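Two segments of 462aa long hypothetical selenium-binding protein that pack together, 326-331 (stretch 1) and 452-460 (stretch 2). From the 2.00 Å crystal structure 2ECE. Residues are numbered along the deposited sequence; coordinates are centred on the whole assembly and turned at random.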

# COMPACT_ATOMS: atom_id res chain seq x y z
N ILE A 326 6.07 1.66 2.59
CA ILE A 326 6.97 2.75 2.23
C ILE A 326 6.21 3.65 1.25
O ILE A 326 5.29 3.20 0.57
N ASP A 327 6.61 4.92 1.20
CA ASP A 327 5.96 5.86 0.30
C ASP A 327 6.93 7.02 0.06
O ASP A 327 7.63 7.44 0.97
N ILE A 328 6.97 7.51 -1.17
CA ILE A 328 7.88 8.59 -1.55
C ILE A 328 7.14 9.88 -1.85
O ILE A 328 6.10 9.87 -2.52
N SER A 329 7.66 11.01 -1.37
CA SER A 329 7.01 12.29 -1.65
C SER A 329 7.13 12.58 -3.15
O SER A 329 8.05 12.09 -3.80
N LEU A 330 6.20 13.36 -3.70
CA LEU A 330 6.21 13.67 -5.13
C LEU A 330 7.50 14.26 -5.71
O LEU A 330 7.80 14.04 -6.88
N ASP A 331 8.24 15.02 -4.91
CA ASP A 331 9.49 15.62 -5.39
C ASP A 331 10.63 14.61 -5.34
O ASP A 331 11.77 14.93 -5.63
N GLY A 452 -5.98 12.73 -5.61
CA GLY A 452 -4.73 12.01 -5.81
C GLY A 452 -3.71 12.22 -4.70
O GLY A 452 -3.75 13.21 -3.98
N ASP A 453 -2.80 11.26 -4.55
CA ASP A 453 -1.77 11.34 -3.53
C ASP A 453 -0.45 10.77 -4.06
O ASP A 453 -0.30 10.57 -5.27
N ALA A 454 0.48 10.52 -3.16
CA ALA A 454 1.80 10.02 -3.54
C ALA A 454 1.91 8.56 -4.00
O ALA A 454 2.97 8.15 -4.46
N SER A 455 0.84 7.77 -3.86
CA SER A 455 0.91 6.37 -4.29
C SER A 455 -0.25 5.97 -5.19
O SER A 455 -0.38 4.80 -5.55
N SER A 456 -1.07 6.94 -5.56
CA SER A 456 -2.23 6.67 -6.39
C SER A 456 -2.02 6.93 -7.88
O SER A 456 -2.70 6.33 -8.71
N ASP A 457 -1.09 7.83 -8.21
CA ASP A 457 -0.82 8.22 -9.59
C ASP A 457 0.61 8.02 -10.08
O ASP A 457 1.56 8.10 -9.31
N SER A 458 0.74 7.75 -11.37
CA SER A 458 2.06 7.63 -12.00
C SER A 458 1.98 8.65 -13.12
O SER A 458 0.89 8.96 -13.61
N TYR A 459 3.11 9.20 -13.53
CA TYR A 459 3.10 10.23 -14.56
C TYR A 459 3.89 9.90 -15.82
O TYR A 459 4.80 9.06 -15.79
N CYS A 460 3.52 10.53 -16.93
CA CYS A 460 4.22 10.29 -18.19
C CYS A 460 5.12 11.45 -18.62
O CYS A 460 5.75 11.38 -19.67

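The contact between these two stretches is small, burying 258 Å² in all, and no direct hydrogen bond crosses it. Its rule is simple: one water handles the polar end, and a single leucine fills the apolar end, with a small alanine between them. The partners lie at least 123 residues apart in sequence, so this is a tertiary contact between a strand with its following loop and a segment without regular structure.

Ile-326, in the strand, has the p, t rotamer but lies out of reach of stretch 2. The contact begins at Asp-327, whose CA-to-CB bond points toward the other stretch. With chi1 in the t well, the carboxylate lies near Ala-454 and Ser-455: OD1 of Asp-327 comes within 3.4 Å of CB of Ser-455, and OD2 of Asp-327 is 3.9 Å from CB of Ala-454. A buried carboxylate needs polar company, and here part of it comes from water 1. This water lies within donating distance of OD1 of Asp-327 (3.0 Å) and the carbonyl O of Ala-454 (3.1 Å), though it has more acceptors in reach than protons, and its O accepts from the backbone N of Ile-328, also at 3.0 Å. Since OD1 of Asp-327 and O of Ala-454 are 3.8 Å apart and both are acceptors, they do not bond to each other directly; the water bridges them and so joins the two stretches. The Asp-327 OD1 atom is also bonded elsewhere in the structure.

Ile-328 contributes backbone rather than side chain. Its m, t side chain starts sideways and its end leads away, staying 6.0 Å from stretch 2. The carbonyl O of Ile-328 instead makes the contact, 3.3 Å from CB of Ala-454. The CA-to-CB bond of Ser-329 points away, and its p rotamer serves its own loop, with OG of Ser-329 donating to OD1 of Asp-331 at 2.6 Å.

Leu-330 is the main apolar piece, with 71 Å² covered, closely matched by the 70 Å² of Ala-454. Its CA-to-CB bond is sideways, yet the m, m rotamer brings the branched end nearer, and the two methyls find different neighbours. CD2 of Leu-330 sits 3.6 Å from CB of Ala-454 and 3.5 Å from its CA, while CD1 of Leu-330 approaches Tyr-459, 3.6 Å from CE1 and 3.3 Å from OH. The methyl meets the ring obliquely. Tyr-459, in the m rotamer, points toward stretch 1 and so reaches the leucine from five residues beyond the alanine. Asp-331, exposed and in the p rotamer, is out of reach.

The small side chain of Ala-454 points toward stretch 1. The segment around it is braced from within: N of Ser-455 donates to OD1 of Asp-453 at 3.0 Å, N of Asp-453 to OG of Ser-456 at 2.9 Å, and OG of Ser-456 to OD1 of Asp-457 at 2.6 Å. These bonds lie within stretch 2, some of their side chains also bonding elsewhere in the structure; Ala-454 and Tyr-459 provide the side chains that meet Leu-330.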

# COMPACT_ATOMS: atom_id res chain seq x y z
CB ILE A 326 8.27 2.26 1.54
CG1 ILE A 326 7.93 1.37 0.34
CG2 ILE A 326 9.15 1.54 2.54
CD1 ILE A 326 9.11 1.13 -0.60
CB ASP A 327 4.66 6.36 0.94
CG ASP A 327 3.61 6.74 -0.09
OD1 ASP A 327 3.74 6.32 -1.26
OD2 ASP A 327 2.65 7.44 0.28
CB ILE A 328 8.69 8.20 -2.81
CG1 ILE A 328 9.41 6.86 -2.57
CG2 ILE A 328 9.69 9.29 -3.15
CD1 ILE A 328 10.04 6.29 -3.83
CB SER A 329 7.66 13.42 -0.84
OG SER A 329 9.06 13.46 -1.03
CB LEU A 330 5.04 14.60 -5.47
CG LEU A 330 3.69 13.95 -5.81
CD1 LEU A 330 3.83 13.15 -7.09
CD2 LEU A 330 3.25 13.05 -4.67
CB ASP A 331 9.85 16.84 -4.54
CG ASP A 331 9.85 16.53 -3.05
OD1 ASP A 331 9.89 15.33 -2.70
OD2 ASP A 331 9.83 17.47 -2.24
CB ASP A 453 -2.21 10.59 -2.27
CG ASP A 453 -2.75 9.20 -2.57
OD1 ASP A 453 -2.00 8.40 -3.15
OD2 ASP A 453 -3.93 8.93 -2.24
CB ALA A 454 2.78 10.26 -2.39
CB SER A 455 0.95 5.44 -3.07
OG SER A 455 -0.33 5.28 -2.49
CB SER A 456 -3.40 7.53 -5.93
OG SER A 456 -3.15 8.90 -6.20
CB ASP A 457 -1.13 9.71 -9.79
CG ASP A 457 -2.60 10.03 -9.67
OD1 ASP A 457 -3.24 9.57 -8.70
OD2 ASP A 457 -3.11 10.76 -10.55
CB SER A 458 2.32 6.21 -12.53
OG SER A 458 1.31 5.80 -13.43
CB TYR A 459 3.61 11.53 -13.93
CG TYR A 459 2.99 11.78 -12.56
CD1 TYR A 459 3.57 11.27 -11.40
CD2 TYR A 459 1.78 12.47 -12.44
CE1 TYR A 459 2.96 11.43 -10.16
CE2 TYR A 459 1.16 12.63 -11.20
CZ TYR A 459 1.76 12.10 -10.07
OH TYR A 459 1.14 12.24 -8.85
CB CYS A 460 3.23 9.97 -19.31
SG CYS A 460 2.92 8.18 -19.46
O HOH W 1 5.55 6.71 -3.68